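Local coordinates for protein putative sporulation-specific glycosylase YdhD (Bacillus subtilis subsp. subtilis str. 168, PDB 3CZ8) that probably hydrolyses glycosidic bonds during sporulation, this chain being the family 18 glycosyl hydrolase domain of a longer protein that also carries LysM repeats, at residues P256-A261 / S265-Y270; I241-A246 / W281-R286; Y270-Q273 / T277-V280; Y183-A188 / P194-T199. The protein carries 1 engineered substitution. One frame throughout, in Å; residues are numbered along the deposited sequence.

In the fold
From the N terminus, contact 4 comes first: residues 183-188 leave the barrel strand 177-181 and meet residues 194-199 at the start of helix 198-208, closing a short loop. After strand 217-220 the chain enters the insertion domain. There contact 2 closes the longest loop where the insertion returns to the barrel, joining the start of helix 243-252 to the turn before helix 285-297, the barrel helix leading to strand 302-310. Contacts 1 and 3 are nested inside it as two successive hairpins, which share Tyr270 on strand 265-271, and no loops cross. Contact 4 is in series with the others, yet Pro194 packs on both Trp281 and Ser265, tying barrel loop to insertion.

Contact 1: P256-A261 / S265-Y270; sequences PIQYSA and SPFFRY
Gln258 and Phe267 form a hydrogen-bonded pair in an antiparallel beta hairpin at one border of the five-stranded sheet in the insertion domain, an example of how a short outer strand finds partners for part of its backbone. Phe267 N donates to Gln258 O over 2.9 Å and almost straight (171°), while Gln258 N returns a more bent bond to Phe267 O at 3.0 Å. Further along, Ser260 N is taken up by Ser265 O at 3.1 Å. Pro266, which has no N-H to give, sits at the non-hydrogen-bonded position opposite Tyr259, where residues 256-261 offer it no acceptor. The Tyr259 hydroxyl is engaged by Gln264, and Arg269 forms a salt bridge with Glu279. On the face of the sheet shared by Gln258 and Phe267, the Gln258 chain, extended beyond CG, lays its amide over Phe267 with the planes only 9° apart, and Gln258 CG stands over the ring face, 3.9 Å from the centroid. With an alanine in place of Phe267, the Gln258 amide would probably lose the ring it lies on and be held mainly by the water at OE1. Trp281 also stacks with this ring. At the other end that water completes the bonding: it accepts from Arg269 N and donates to Gln258 OE1, and its second proton goes to Pro256 O, 2.8 Å from the water oxygen.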
# COMPACT_ATOMS: atom_id res chain seq x y z
N PRO A 256 10.40 -19.42 -11.10
CA PRO A 256 11.66 -19.10 -10.41
C PRO A 256 12.05 -17.63 -10.57
O PRO A 256 11.97 -17.07 -11.67
CB PRO A 256 12.68 -20.02 -11.09
CG PRO A 256 12.10 -20.34 -12.42
CD PRO A 256 10.61 -20.32 -12.25
N ILE A 257 12.47 -17.01 -9.47
CA ILE A 257 12.86 -15.60 -9.46
C ILE A 257 14.34 -15.47 -9.80
O ILE A 257 15.21 -15.81 -8.99
CB ILE A 257 12.54 -14.91 -8.12
CG1 ILE A 257 11.03 -14.99 -7.82
CG2 ILE A 257 12.99 -13.44 -8.14
CD1 ILE A 257 10.66 -14.67 -6.37
N GLN A 258 14.61 -14.99 -11.01
CA GLN A 258 15.98 -14.76 -11.46
C GLN A 258 16.42 -13.31 -11.27
O GLN A 258 15.61 -12.44 -10.96
CB GLN A 258 16.20 -15.25 -12.90
CG GLN A 258 14.99 -15.16 -13.81
CD GLN A 258 15.15 -15.96 -15.09
OE1 GLN A 258 14.19 -16.15 -15.84
NE2 GLN A 258 16.37 -16.43 -15.35
N TYR A 259 17.72 -13.07 -11.44
CA TYR A 259 18.33 -11.80 -11.10
C TYR A 259 19.29 -11.36 -12.20
O TYR A 259 20.24 -12.07 -12.54
CB TYR A 259 19.08 -11.93 -9.77
CG TYR A 259 19.47 -10.63 -9.12
CD1 TYR A 259 18.54 -9.89 -8.38
CD2 TYR A 259 20.77 -10.14 -9.22
CE1 TYR A 259 18.90 -8.69 -7.77
CE2 TYR A 259 21.14 -8.94 -8.61
CZ TYR A 259 20.20 -8.22 -7.89
OH TYR A 259 20.55 -7.04 -7.28
N SER A 260 19.02 -10.19 -12.78
CA SER A 260 19.90 -9.61 -13.79
C SER A 260 21.18 -9.09 -13.14
O SER A 260 21.12 -8.33 -12.17
CB SER A 260 19.20 -8.48 -14.55
OG SER A 260 20.07 -7.89 -15.48
N ALA A 261 22.32 -9.53 -13.65
CA ALA A 261 23.62 -9.12 -13.13
C ALA A 261 23.93 -7.69 -13.54
O ALA A 261 24.43 -6.90 -12.72
CB ALA A 261 24.71 -10.07 -13.61
N SER A 265 18.46 -6.21 -10.82
CA SER A 265 17.01 -6.15 -10.71
C SER A 265 16.44 -7.56 -10.84
O SER A 265 16.85 -8.30 -11.74
CB SER A 265 16.44 -5.25 -11.80
OG SER A 265 16.99 -3.95 -11.74
N PRO A 266 15.51 -7.94 -9.94
CA PRO A 266 14.88 -9.25 -10.08
C PRO A 266 13.81 -9.26 -11.16
O PRO A 266 13.16 -8.24 -11.42
CB PRO A 266 14.25 -9.48 -8.70
CG PRO A 266 13.98 -8.13 -8.17
CD PRO A 266 15.03 -7.22 -8.74
N PHE A 267 13.65 -10.42 -11.80
CA PHE A 267 12.63 -10.62 -12.82
C PHE A 267 12.21 -12.08 -12.89
O PHE A 267 12.93 -12.96 -12.42
CB PHE A 267 13.09 -10.10 -14.20
CG PHE A 267 14.17 -10.93 -14.85
CD1 PHE A 267 13.87 -11.75 -15.93
CD2 PHE A 267 15.49 -10.87 -14.40
CE1 PHE A 267 14.86 -12.51 -16.54
CE2 PHE A 267 16.49 -11.63 -15.01
CZ PHE A 267 16.17 -12.45 -16.08
N PHE A 268 11.03 -12.32 -13.45
CA PHE A 268 10.59 -13.67 -13.77
C PHE A 268 9.61 -13.68 -14.93
O PHE A 268 9.01 -12.65 -15.26
CB PHE A 268 10.03 -14.42 -12.55
CG PHE A 268 8.77 -13.81 -11.98
CD1 PHE A 268 7.52 -14.26 -12.38
CD2 PHE A 268 8.84 -12.83 -11.00
CE1 PHE A 268 6.35 -13.72 -11.84
CE2 PHE A 268 7.69 -12.28 -10.45
CZ PHE A 268 6.44 -12.74 -10.88
N ARG A 269 9.45 -14.85 -15.55
CA ARG A 269 8.42 -15.05 -16.57
C ARG A 269 7.51 -16.21 -16.18
O ARG A 269 7.92 -17.12 -15.45
CB ARG A 269 9.06 -15.31 -17.94
CG ARG A 269 9.81 -14.13 -18.52
CD ARG A 269 10.47 -14.46 -19.85
NE ARG A 269 11.20 -13.31 -20.38
CZ ARG A 269 12.50 -13.09 -20.19
NH1 ARG A 269 13.23 -13.93 -19.48
NH2 ARG A 269 13.06 -12.01 -20.71
N TYR A 270 6.26 -16.16 -16.64
CA TYR A 270 5.30 -17.24 -16.45
C TYR A 270 4.27 -17.27 -17.57
O TYR A 270 4.13 -16.29 -18.31
CB TYR A 270 4.61 -17.13 -15.08
CG TYR A 270 3.67 -15.94 -14.91
CD1 TYR A 270 2.33 -16.02 -15.29
CD2 TYR A 270 4.12 -14.75 -14.34
CE1 TYR A 270 1.46 -14.93 -15.14
CE2 TYR A 270 3.26 -13.66 -14.17
CZ TYR A 270 1.93 -13.76 -14.57
OH TYR A 270 1.08 -12.70 -14.41
O HOH W 1 11.50 -16.95 -14.47

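Contact 2: I241-A246 / W281-R286; sequences ISNQNA and WFEGVR. Engineered in segment 281-286: Gly284 (natural residue Asp).
Ala246 and Asn243, one helical turn apart, rest on Phe282 and Glu283 and show how the start of a helix can be keyed to a distant loop through two small side chains. The tight part is apolar: Ala246 CB stands over one face of the Phe282 ring, offset toward the rim and 3.5 Å from Phe282 CG. Beside it a single polar bond crosses, from Glu283 N to Asn243 OD1 at 2.9 Å. The N-H arrives well above the plane of the Asn243 amide, 57° out of it. With Asn243 CG beside its own backbone N (chi1 -66°), OD1 also lies against Phe282 CB, at 3.5 Å. The helix start beneath is fixed by a capping box, in which Asn245 N donates to Ser242 OG at 3.0 Å and Ser242 N to Asn245 OD1. The other side is looser. From Gly284, an engineered substitution for the natural Asp at the N-cap of helix 285-297, the chain departs from residues 241-246, and the exposed Val285 makes no contact with them. The polar ends turn to other partners: Asn243 ND2 bonds to Gln244 of the second subunit, and Glu283 pairs with Lys291. The contact lies where the insertion between the seventh strand and seventh helix of the barrel, as in many family 18 chitinases, hands the chain back to helix 285-297.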
# COMPACT_ATOMS: atom_id res chain seq x y z
N ILE A 241 1.94 -3.37 -10.02
CA ILE A 241 1.81 -4.19 -8.82
C ILE A 241 2.92 -3.88 -7.83
O ILE A 241 3.98 -3.39 -8.21
CB ILE A 241 1.79 -5.73 -9.16
CG1 ILE A 241 3.12 -6.20 -9.74
CG2 ILE A 241 0.62 -6.09 -10.09
CD1 ILE A 241 3.17 -7.68 -10.01
N SER A 242 2.68 -4.15 -6.55
CA SER A 242 3.68 -3.92 -5.51
C SER A 242 4.76 -4.99 -5.62
O SER A 242 4.58 -6.00 -6.29
CB SER A 242 3.04 -3.91 -4.11
OG SER A 242 2.89 -5.22 -3.59
N ASN A 243 5.88 -4.76 -4.95
CA ASN A 243 6.97 -5.72 -4.94
C ASN A 243 6.57 -7.05 -4.28
O ASN A 243 6.99 -8.11 -4.74
CB ASN A 243 8.21 -5.12 -4.30
CG ASN A 243 8.78 -3.97 -5.13
OD1 ASN A 243 8.94 -4.09 -6.34
ND2 ASN A 243 9.07 -2.85 -4.47
N GLN A 244 5.75 -6.97 -3.23
CA GLN A 244 5.20 -8.17 -2.61
C GLN A 244 4.23 -8.90 -3.54
O GLN A 244 4.25 -10.13 -3.61
CB GLN A 244 4.53 -7.87 -1.27
CG GLN A 244 4.30 -9.12 -0.43
CD GLN A 244 3.62 -8.86 0.88
OE1 GLN A 244 4.01 -7.96 1.63
NE2 GLN A 244 2.60 -9.65 1.19
N ASN A 245 3.41 -8.14 -4.28
CA ASN A 245 2.52 -8.71 -5.31
C ASN A 245 3.25 -9.52 -6.37
O ASN A 245 2.75 -10.55 -6.81
CB ASN A 245 1.72 -7.62 -6.03
CG ASN A 245 0.69 -6.96 -5.15
OD1 ASN A 245 0.24 -5.86 -5.45
ND2 ASN A 245 0.30 -7.63 -4.06
N ALA A 246 4.42 -9.03 -6.79
CA ALA A 246 5.28 -9.76 -7.72
C ALA A 246 5.73 -11.11 -7.16
O ALA A 246 5.68 -12.12 -7.86
CB ALA A 246 6.47 -8.91 -8.11
N TRP A 281 9.04 -7.43 -13.83
CA TRP A 281 10.22 -6.79 -13.23
C TRP A 281 9.80 -6.02 -11.98
O TRP A 281 8.79 -5.31 -11.99
CB TRP A 281 10.87 -5.83 -14.22
CG TRP A 281 11.55 -6.51 -15.36
CD1 TRP A 281 10.97 -6.94 -16.52
CD2 TRP A 281 12.95 -6.84 -15.46
NE1 TRP A 281 11.91 -7.52 -17.33
CE2 TRP A 281 13.13 -7.47 -16.71
CE3 TRP A 281 14.05 -6.67 -14.61
CZ2 TRP A 281 14.39 -7.93 -17.13
CZ3 TRP A 281 15.30 -7.13 -15.03
CH2 TRP A 281 15.45 -7.76 -16.29
N PHE A 282 10.58 -6.15 -10.91
CA PHE A 282 10.23 -5.58 -9.62
C PHE A 282 11.49 -5.32 -8.80
O PHE A 282 12.58 -5.23 -9.36
CB PHE A 282 9.23 -6.49 -8.86
CG PHE A 282 9.78 -7.85 -8.49
CD1 PHE A 282 9.94 -8.85 -9.44
CD2 PHE A 282 10.12 -8.13 -7.17
CE1 PHE A 282 10.44 -10.09 -9.09
CE2 PHE A 282 10.62 -9.38 -6.81
CZ PHE A 282 10.79 -10.35 -7.77
N GLU A 283 11.33 -5.15 -7.49
CA GLU A 283 12.45 -4.94 -6.57
C GLU A 283 12.37 -5.93 -5.41
O GLU A 283 11.31 -6.12 -4.82
CB GLU A 283 12.42 -3.52 -6.02
CG GLU A 283 12.68 -2.42 -7.04
CD GLU A 283 14.15 -2.25 -7.37
OE1 GLU A 283 15.00 -2.44 -6.48
OE2 GLU A 283 14.46 -1.90 -8.53
N GLY A 284 13.51 -6.54 -5.08
CA GLY A 284 13.61 -7.43 -3.92
C GLY A 284 14.59 -6.91 -2.88
O GLY A 284 15.00 -5.74 -2.94
N VAL A 285 14.98 -7.78 -1.95
CA VAL A 285 15.86 -7.41 -0.84
C VAL A 285 17.29 -7.12 -1.32
O VAL A 285 17.95 -6.21 -0.81
CB VAL A 285 15.89 -8.50 0.27
CG1 VAL A 285 16.43 -7.95 1.58
CG2 VAL A 285 14.50 -9.08 0.49
N ARG A 286 17.74 -7.88 -2.31
CA ARG A 286 19.09 -7.74 -2.87
C ARG A 286 19.24 -6.46 -3.69
O ARG A 286 20.27 -5.78 -3.58
CB ARG A 286 19.43 -8.96 -3.74
CG ARG A 286 20.91 -9.11 -4.07
CD ARG A 286 21.13 -10.33 -4.95
NE ARG A 286 22.51 -10.41 -5.44
CZ ARG A 286 22.94 -11.32 -6.32
NH1 ARG A 286 22.11 -12.23 -6.82
NH2 ARG A 286 24.21 -11.31 -6.71

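Contact 3: Y270-Q273 / T277-V280; sequences YSDQ and THEV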
# COMPACT_ATOMS: atom_id res chain seq x y z
N TYR A 270 6.26 -16.16 -16.64
CA TYR A 270 5.30 -17.24 -16.45
C TYR A 270 4.27 -17.27 -17.57
O TYR A 270 4.13 -16.29 -18.31
CB TYR A 270 4.61 -17.13 -15.08
CG TYR A 270 3.67 -15.94 -14.91
CD1 TYR A 270 2.33 -16.02 -15.29
CD2 TYR A 270 4.12 -14.75 -14.34
CE1 TYR A 270 1.46 -14.93 -15.14
CE2 TYR A 270 3.26 -13.66 -14.17
CZ TYR A 270 1.93 -13.76 -14.57
OH TYR A 270 1.08 -12.70 -14.41
N SER A 271 3.56 -18.39 -17.69
CA SER A 271 2.43 -18.50 -18.62
C SER A 271 1.14 -18.61 -17.82
O SER A 271 1.05 -19.43 -16.90
CB SER A 271 2.59 -19.71 -19.54
OG SER A 271 3.78 -19.62 -20.31
N ASP A 272 0.16 -17.79 -18.16
CA ASP A 272 -1.10 -17.78 -17.42
C ASP A 272 -2.06 -18.88 -17.90
O ASP A 272 -1.72 -19.67 -18.79
CB ASP A 272 -1.75 -16.38 -17.41
CG ASP A 272 -2.10 -15.86 -18.80
OD1 ASP A 272 -1.89 -16.57 -19.81
OD2 ASP A 272 -2.60 -14.72 -18.89
N GLN A 273 -3.27 -18.90 -17.32
CA GLN A 273 -4.29 -19.91 -17.60
C GLN A 273 -4.94 -19.75 -18.98
O GLN A 273 -5.98 -20.35 -19.26
CB GLN A 273 -5.37 -19.88 -16.51
CG GLN A 273 -5.04 -20.70 -15.27
CD GLN A 273 -5.49 -22.15 -15.38
OE1 GLN A 273 -6.69 -22.43 -15.38
NE2 GLN A 273 -4.53 -23.06 -15.47
N THR A 277 2.25 -15.55 -22.34
CA THR A 277 3.47 -15.39 -21.56
C THR A 277 3.52 -13.99 -20.95
O THR A 277 3.12 -13.01 -21.57
CB THR A 277 4.73 -15.67 -22.41
OG1 THR A 277 4.48 -16.76 -23.30
CG2 THR A 277 5.92 -16.02 -21.52
N HIS A 278 3.97 -13.94 -19.70
CA HIS A 278 4.09 -12.70 -18.94
C HIS A 278 5.54 -12.48 -18.55
O HIS A 278 6.28 -13.43 -18.37
CB HIS A 278 3.26 -12.79 -17.67
CG HIS A 278 1.78 -12.71 -17.89
ND1 HIS A 278 1.04 -11.61 -17.53
CD2 HIS A 278 0.91 -13.61 -18.41
CE1 HIS A 278 -0.23 -11.83 -17.83
NE2 HIS A 278 -0.34 -13.03 -18.37
N GLU A 279 5.92 -11.21 -18.39
CA GLU A 279 7.24 -10.85 -17.88
C GLU A 279 7.08 -9.81 -16.78
O GLU A 279 6.39 -8.80 -16.95
CB GLU A 279 8.14 -10.30 -19.00
CG GLU A 279 9.58 -10.05 -18.59
CD GLU A 279 10.50 -9.74 -19.77
OE1 GLU A 279 11.19 -8.71 -19.73
OE2 GLU A 279 10.53 -10.55 -20.73
N VAL A 280 7.70 -10.09 -15.63
CA VAL A 280 7.56 -9.25 -14.45
C VAL A 280 8.93 -8.75 -14.00
O VAL A 280 9.85 -9.54 -13.83
CB VAL A 280 6.86 -10.01 -13.28
CG1 VAL A 280 6.63 -9.10 -12.07
CG2 VAL A 280 5.54 -10.62 -13.75
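Tyr270 and His278 meet first through their backbones: His278 N gives a short bond to Tyr270 O, 2.7 Å, and Tyr270 N gives a longer one to His278 O, 3.2 Å. Aromatic contacts come second. Tyr270 CG lies between its backbone N and carbonyl carbon (chi1 68°), which brings the ring across to His278. The two rings are nearly parallel, 7° apart, but slid so far that they barely overlap, and His278 CB rather than the imidazole stands over the Tyr270 face, 3.6 Å from its centroid. Val280 CG2 touches the Tyr270 ring edge at CE2. All this belongs to the beta hairpin of strands 265-271 and 277-281, an inner pair of the insertion-domain sheet. Side-chain hydrogen bonds make the third kind of contact. His278 NE2 donates in its ring plane to Asp272 OD2 at 2.9 Å, meeting the oxygen from above the carboxylate plane, while His278 ND1 bonds to Asp227. Two carboxylates on one imidazole would probably favour its protonated form. A leucine in place of His278 would probably leave Asp272 and Asp227 each short of a partner. Arg276 also binds Asp272 OD2, and the Tyr270 hydroxyl is held by Asp227.

Contact 4: Y183-A188 / P194-T199; sequences YDWHHA and PVAPIT
His186 carries its CG beside the backbone N (chi1 -58°), a torsion that lays the imidazole alongside Pro194 and brings the carbon edge of the ring to the chain: His186 CD2 makes an unusually close in-plane approach to Pro194 O, 2.9 Å away. Pro194 CD lies alongside, out of the ring plane, 3.8 Å from His186 CD2. Tyr183 CG is wedged between N and carbonyl carbon (chi1 51°), which swings the ring away from residues 194-199, and only the base of the side chain stays in the contact, Tyr183 CB lying 4.3 Å from Ala196 CB. Between these two residues Asp184 takes a left-handed backbone conformation, and the turn it makes directs the next N-H across the loop. Trp185 N donates to Val195 O at 3.2 Å, with an N-H...O angle of 153°. The same oxygen lies at the edge of the indole, 3.6 Å from Trp185 CE3, and is approached by Tyr183 CA as well, so several groups crowd round one carbonyl. Trp185 CE3 also meets Pro197 CD at 3.8 Å, just ahead of helix 198-208, against which the indole packs. Polar ends are satisfied outside the two segments: Asp184 OD1 by Tyr226 and His186 ND1 by Glu191 O. Tyr183 and Asp184 close the Met-x-Tyr-Asp motif at the end of the sixth barrel strand in family 18 hydrolases, and the Tyr183 side chain lies about 6 Å from that of Glu120, the predicted proton donor, as expected for the rim of a TIM-barrel active site.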
# COMPACT_ATOMS: atom_id res chain seq x y z
N TYR A 183 13.17 5.77 -10.77
CA TYR A 183 12.43 4.58 -11.17
C TYR A 183 11.58 4.89 -12.39
O TYR A 183 11.55 6.04 -12.84
CB TYR A 183 11.54 4.04 -10.02
CG TYR A 183 10.64 5.07 -9.37
CD1 TYR A 183 9.42 5.42 -9.95
CD2 TYR A 183 11.00 5.68 -8.17
CE1 TYR A 183 8.59 6.37 -9.36
CE2 TYR A 183 10.17 6.62 -7.57
CZ TYR A 183 8.98 6.96 -8.17
OH TYR A 183 8.15 7.89 -7.59
N ASP A 184 10.87 3.87 -12.88
CA ASP A 184 10.00 3.97 -14.07
C ASP A 184 10.76 4.21 -15.38
O ASP A 184 10.22 4.83 -16.30
CB ASP A 184 8.85 4.98 -13.89
CG ASP A 184 7.70 4.42 -13.09
OD1 ASP A 184 7.78 3.25 -12.66
OD2 ASP A 184 6.69 5.13 -12.91
N TRP A 185 11.99 3.71 -15.45
CA TRP A 185 12.72 3.61 -16.72
C TRP A 185 11.99 2.66 -17.66
O TRP A 185 12.01 2.83 -18.88
CB TRP A 185 14.16 3.15 -16.49
CG TRP A 185 15.10 4.30 -16.24
CD1 TRP A 185 15.61 5.15 -17.18
CD2 TRP A 185 15.63 4.73 -14.98
NE1 TRP A 185 16.43 6.08 -16.58
CE2 TRP A 185 16.45 5.85 -15.23
CE3 TRP A 185 15.48 4.27 -13.66
CZ2 TRP A 185 17.14 6.52 -14.21
CZ3 TRP A 185 16.17 4.94 -12.65
CH2 TRP A 185 16.99 6.05 -12.93
N HIS A 186 11.33 1.66 -17.07
CA HIS A 186 10.29 0.91 -17.74
C HIS A 186 9.07 0.95 -16.85
O HIS A 186 9.18 0.94 -15.62
CB HIS A 186 10.73 -0.53 -17.99
CG HIS A 186 11.98 -0.64 -18.80
ND1 HIS A 186 11.97 -0.72 -20.18
CD2 HIS A 186 13.29 -0.65 -18.43
CE1 HIS A 186 13.22 -0.80 -20.62
NE2 HIS A 186 14.03 -0.77 -19.58
N HIS A 187 7.90 1.01 -17.48
CA HIS A 187 6.64 1.24 -16.79
C HIS A 187 5.46 0.63 -17.56
O HIS A 187 5.67 -0.13 -18.51
CB HIS A 187 6.42 2.74 -16.55
CG HIS A 187 6.46 3.56 -17.80
ND1 HIS A 187 5.32 3.97 -18.47
CD2 HIS A 187 7.50 4.06 -18.51
CE1 HIS A 187 5.66 4.67 -19.53
NE2 HIS A 187 6.98 4.74 -19.59
N ALA A 188 4.24 0.97 -17.14
CA ALA A 188 3.00 0.40 -17.69
C ALA A 188 2.76 0.71 -19.17
O ALA A 188 2.12 -0.07 -19.88
CB ALA A 188 1.79 0.82 -16.85
N PRO A 194 13.73 -3.56 -16.48
CA PRO A 194 13.95 -3.17 -15.08
C PRO A 194 13.42 -1.79 -14.76
O PRO A 194 13.66 -0.84 -15.51
CB PRO A 194 15.47 -3.21 -14.93
CG PRO A 194 16.00 -3.10 -16.32
CD PRO A 194 15.01 -3.79 -17.18
N VAL A 195 12.68 -1.68 -13.66
CA VAL A 195 12.06 -0.43 -13.23
C VAL A 195 13.11 0.62 -12.83
O VAL A 195 12.98 1.80 -13.14
CB VAL A 195 11.08 -0.69 -12.08
CG1 VAL A 195 10.58 0.60 -11.51
CG2 VAL A 195 9.91 -1.55 -12.55
N ALA A 196 14.14 0.16 -12.13
CA ALA A 196 15.21 1.02 -11.66
C ALA A 196 16.56 0.32 -11.80
O ALA A 196 17.17 -0.09 -10.80
CB ALA A 196 14.96 1.43 -10.22
N PRO A 197 17.04 0.18 -13.06
CA PRO A 197 18.31 -0.50 -13.27
C PRO A 197 19.46 0.28 -12.63
O PRO A 197 19.48 1.51 -12.70
CB PRO A 197 18.45 -0.55 -14.79
CG PRO A 197 17.58 0.53 -15.30
CD PRO A 197 16.46 0.68 -14.32
N ILE A 198 20.37 -0.44 -11.98
CA ILE A 198 21.46 0.17 -11.20
C ILE A 198 22.43 0.96 -12.10
O ILE A 198 23.09 1.89 -11.64
CB ILE A 198 22.18 -0.90 -10.32
CG1 ILE A 198 22.73 -0.27 -9.03
CG2 ILE A 198 23.23 -1.68 -11.13
CD1 ILE A 198 24.22 -0.00 -9.02
N THR A 199 22.47 0.58 -13.38
CA THR A 199 23.25 1.26 -14.40
C THR A 199 22.73 2.68 -14.64
O THR A 199 23.52 3.62 -14.74
CB THR A 199 23.25 0.45 -15.72
OG1 THR A 199 21.91 0.10 -16.08
CG2 THR A 199 24.06 -0.83 -15.57